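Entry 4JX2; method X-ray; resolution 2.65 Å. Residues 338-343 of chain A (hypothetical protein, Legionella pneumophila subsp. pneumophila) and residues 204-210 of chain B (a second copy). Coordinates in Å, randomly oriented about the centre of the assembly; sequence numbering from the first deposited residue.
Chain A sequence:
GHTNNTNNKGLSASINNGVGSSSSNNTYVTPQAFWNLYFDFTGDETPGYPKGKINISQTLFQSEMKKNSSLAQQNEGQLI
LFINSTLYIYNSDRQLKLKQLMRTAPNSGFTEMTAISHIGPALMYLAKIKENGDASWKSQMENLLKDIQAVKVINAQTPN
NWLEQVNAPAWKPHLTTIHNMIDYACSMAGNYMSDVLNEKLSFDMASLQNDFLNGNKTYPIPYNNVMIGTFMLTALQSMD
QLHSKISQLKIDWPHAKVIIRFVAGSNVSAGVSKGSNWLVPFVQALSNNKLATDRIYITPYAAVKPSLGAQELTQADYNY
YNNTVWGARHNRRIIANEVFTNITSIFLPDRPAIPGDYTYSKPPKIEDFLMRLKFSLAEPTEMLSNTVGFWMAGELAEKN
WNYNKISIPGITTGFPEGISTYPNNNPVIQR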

ATOM      1  N   GLU A 338      11.181  13.403  17.846  1.00 44.51           N
ATOM      2  CA  GLU A 338      12.035  13.759  18.966  1.00 44.46           C
ATOM      3  C   GLU A 338      13.462  14.115  18.549  1.00 46.89           C
ATOM      4  O   GLU A 338      14.083  14.918  19.238  1.00 48.07           O
ATOM      5  CB  GLU A 338      12.039  12.657  20.034  1.00 46.82           C
ATOM      6  CG  GLU A 338      10.684  12.496  20.717  1.00 58.63           C
ATOM      7  CD  GLU A 338      10.597  11.555  21.902  1.00 83.03           C
ATOM      8  OE1 GLU A 338      11.653  11.206  22.482  1.00 87.39           O
ATOM      9  OE2 GLU A 338       9.457  11.190  22.271  1.00 70.76           O
ATOM     10  N   VAL A 339      13.979  13.571  17.433  1.00 42.47           N
ATOM     11  CA  VAL A 339      15.356  13.844  17.002  1.00 43.08           C
ATOM     12  C   VAL A 339      15.421  14.958  15.916  1.00 49.46           C
ATOM     13  O   VAL A 339      16.315  15.810  15.986  1.00 50.58           O
ATOM     14  CB  VAL A 339      16.098  12.550  16.545  1.00 45.97           C
ATOM     15  CG1 VAL A 339      17.555  12.821  16.201  1.00 46.28           C
ATOM     16  CG2 VAL A 339      16.002  11.452  17.601  1.00 45.90           C
ATOM     17  N   PHE A 340      14.495  14.980  14.939  1.00 45.85           N
ATOM     18  CA  PHE A 340      14.546  15.992  13.868  1.00 45.55           C
ATOM     19  C   PHE A 340      13.682  17.224  14.210  1.00 47.90           C
ATOM     20  O   PHE A 340      12.944  17.725  13.357  1.00 48.01           O
ATOM     21  CB  PHE A 340      14.136  15.375  12.508  1.00 46.66           C
ATOM     22  CG  PHE A 340      15.045  14.280  11.986  1.00 49.18           C
ATOM     23  CD1 PHE A 340      15.063  13.023  12.581  1.00 53.16           C
ATOM     24  CD2 PHE A 340      15.854  14.490  10.879  1.00 52.31           C
ATOM     25  CE1 PHE A 340      15.924  12.016  12.119  1.00 54.18           C
ATOM     26  CE2 PHE A 340      16.707  13.479  10.410  1.00 55.47           C
ATOM     27  CZ  PHE A 340      16.731  12.248  11.031  1.00 53.39           C
ATOM     28  N   THR A 341      13.833  17.751  15.439  1.00 43.08           N
ATOM     29  CA  THR A 341      13.082  18.911  15.937  1.00 42.26           C
ATOM     30  C   THR A 341      13.464  20.219  15.264  1.00 47.21           C
ATOM     31  O   THR A 341      12.813  21.227  15.517  1.00 47.21           O
ATOM     32  CB  THR A 341      13.250  19.082  17.449  1.00 48.61           C
ATOM     33  OG1 THR A 341      14.635  19.281  17.788  1.00 50.60           O
ATOM     34  CG2 THR A 341      12.644  17.948  18.226  1.00 43.61           C
ATOM     35  N   ASN A 342      14.550  20.242  14.478  1.00 44.83           N
ATOM     36  CA  ASN A 342      14.989  21.467  13.799  1.00 44.70           C
ATOM     37  C   ASN A 342      14.448  21.542  12.358  1.00 44.67           C
ATOM     38  O   ASN A 342      14.671  22.522  11.651  1.00 44.89           O
ATOM     39  CB  ASN A 342      16.501  21.555  13.821  1.00 50.17           C
ATOM     40  CG  ASN A 342      17.112  21.774  15.194  1.00 83.54           C
ATOM     41  OD1 ASN A 342      18.235  21.330  15.454  1.00 77.37           O
ATOM     42  ND2 ASN A 342      16.388  22.444  16.114  1.00 73.33           N
ATOM     43  N   ILE A 343      13.714  20.509  11.953  1.00 37.95           N
ATOM     44  CA  ILE A 343      13.126  20.381  10.638  1.00 35.93           C
ATOM     45  C   ILE A 343      11.618  20.516  10.780  1.00 38.22           C
ATOM     46  O   ILE A 343      11.021  19.820  11.604  1.00 36.45           O
ATOM     47  CB  ILE A 343      13.556  19.033   9.986  1.00 37.48           C
ATOM     48  CG1 ILE A 343      15.083  19.009   9.733  1.00 37.40           C
ATOM     49  CG2 ILE A 343      12.783  18.783   8.682  1.00 35.76           C
ATOM     50  CD1 ILE A 343      15.654  17.634   9.385  1.00 42.54           C
TER
ATOM     51  N   ASP B 204      23.934  20.835  21.941  1.00 50.17           N
ATOM     52  CA  ASP B 204      22.483  20.588  22.108  1.00 50.48           C
ATOM     53  C   ASP B 204      21.828  20.702  20.744  1.00 54.25           C
ATOM     54  O   ASP B 204      22.508  21.143  19.810  1.00 54.90           O
ATOM     55  CB  ASP B 204      21.810  21.522  23.147  1.00 53.26           C
ATOM     56  CG  ASP B 204      22.142  22.991  22.985  1.00 67.10           C
ATOM     57  OD1 ASP B 204      21.704  23.594  21.980  1.00 67.37           O
ATOM     58  OD2 ASP B 204      22.826  23.547  23.878  1.00 74.39           O
HETATM   59  N   MSE B 205      20.535  20.309  20.611  1.00 50.00           N
HETATM   60  CA  MSE B 205      19.813  20.367  19.333  1.00 49.06           C
HETATM   61  C   MSE B 205      19.939  21.730  18.671  1.00 49.92           C
HETATM   62  O   MSE B 205      20.279  21.780  17.494  1.00 49.66           O
HETATM   63  CB  MSE B 205      18.326  20.004  19.464  1.00 52.16           C
HETATM   64  CG  MSE B 205      17.994  18.512  19.292  1.00 61.14           C
HETATM   65 SE   MSE B 205      18.778  17.429  17.782  0.75 71.72          SE
HETATM   66  CE  MSE B 205      18.622  18.605  16.246  1.00 67.64           C
ATOM     67  N   ALA B 206      19.717  22.820  19.430  1.00 45.35           N
ATOM     68  CA  ALA B 206      19.769  24.213  18.956  1.00 44.67           C
ATOM     69  C   ALA B 206      21.171  24.628  18.489  1.00 49.36           C
ATOM     70  O   ALA B 206      21.301  25.194  17.402  1.00 48.99           O
ATOM     71  CB  ALA B 206      19.291  25.152  20.050  1.00 45.92           C
ATOM     72  N   SER B 207      22.203  24.356  19.312  1.00 46.40           N
ATOM     73  CA  SER B 207      23.597  24.664  19.020  1.00 47.00           C
ATOM     74  C   SER B 207      24.055  23.942  17.755  1.00 49.36           C
ATOM     75  O   SER B 207      24.609  24.579  16.855  1.00 48.65           O
ATOM     76  CB  SER B 207      24.484  24.279  20.200  1.00 52.63           C
ATOM     77  OG  SER B 207      24.223  25.119  21.312  1.00 67.42           O
ATOM     78  N   LEU B 208      23.775  22.624  17.670  1.00 44.39           N
ATOM     79  CA  LEU B 208      24.115  21.777  16.526  1.00 43.47           C
ATOM     80  C   LEU B 208      23.583  22.363  15.209  1.00 48.20           C
ATOM     81  O   LEU B 208      24.319  22.379  14.210  1.00 49.32           O
ATOM     82  CB  LEU B 208      23.555  20.350  16.741  1.00 42.45           C
ATOM     83  CG  LEU B 208      23.639  19.384  15.560  1.00 44.73           C
ATOM     84  CD1 LEU B 208      25.080  19.071  15.196  1.00 43.79           C
ATOM     85  CD2 LEU B 208      22.816  18.148  15.820  1.00 45.35           C
ATOM     86  N   GLN B 209      22.311  22.841  15.222  1.00 42.59           N
ATOM     87  CA  GLN B 209      21.637  23.436  14.073  1.00 41.59           C
ATOM     88  C   GLN B 209      22.326  24.735  13.634  1.00 45.49           C
ATOM     89  O   GLN B 209      22.704  24.864  12.467  1.00 43.45           O
ATOM     90  CB  GLN B 209      20.155  23.696  14.391  1.00 42.81           C
ATOM     91  CG  GLN B 209      19.359  24.367  13.266  1.00 53.72           C
ATOM     92  CD  GLN B 209      19.048  23.499  12.067  1.00 65.27           C
ATOM     93  OE1 GLN B 209      18.725  24.000  10.999  1.00 63.48           O
ATOM     94  NE2 GLN B 209      19.104  22.191  12.199  1.00 59.45           N
ATOM     95  N   ASN B 210      22.503  25.671  14.566  1.00 43.52           N
ATOM     96  CA  ASN B 210      23.105  26.962  14.266  1.00 44.39           C
ATOM     97  C   ASN B 210      24.615  26.887  13.993  1.00 48.14           C
ATOM     98  O   ASN B 210      25.072  27.521  13.036  1.00 47.18           O
ATOM     99  CB  ASN B 210      22.815  27.952  15.389  1.00 45.77           C
ATOM    100  CG  ASN B 210      21.328  28.215  15.572  1.00 74.61           C
ATOM    101  OD1 ASN B 210      20.521  28.182  14.624  1.00 61.54           O
ATOM    102  ND2 ASN B 210      20.929  28.466  16.809  1.00 72.09           N
TER

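The end of a helix and the turn that follows it in chain A meet the first turns of a helix in chain B, burying 260 Å² summed over both sides. In chain A, helical geometry gives out at Phe340(A), and the chain folds into a type I beta turn from Phe340(A) to Ile343(A), closed by a hydrogen bond from Ile343(A) N to Phe340(A) O (3.2 Å). The turn sets Asn342(A) facing the partner, CA-to-CB bond toward it, while Phe340(A) points away and adds almost nothing to the contact. In chain B, Asp204(B) caps the helix: its OD1 accepts from Ser207(B) N at 2.8 Å and from Ser207(B) OG at 3.0 Å, tying up the start of the helix on a side that does not touch chain A.

Asn342(A) has the most surface covered, 95 Å², and lies against Met205(B) and Gln209(B). These two are four residues apart, about one helical turn, so both direct their CA-to-CB bonds toward chain A; Gln209(B) N donates to Met205(B) O (3.2 Å) along the helix. The CB of Asn342(A) comes within 3.1 Å of Gln209(B) NE2, a tight approach of carbon to nitrogen. The amide of Asn342(A) is probably turned over in the model, so its polar pairings remain open. Gln209(B) OE1 is hydrogen-bonded elsewhere in the structure.

Met205(B), a selenomethionine, follows with 76 Å² covered. All three of its chi angles are in the m well, and the folded side chain reaches both the helix end and the turn. Met205(B) SE lies 3.5 Å from Val339(A) O, a backbone oxygen that also accepts a weak hydrogen bond from Thr341(A) N (3.2 Å). Met205(B) CG packs 3.8 Å from Thr341(A) OG1, a van der Waals contact.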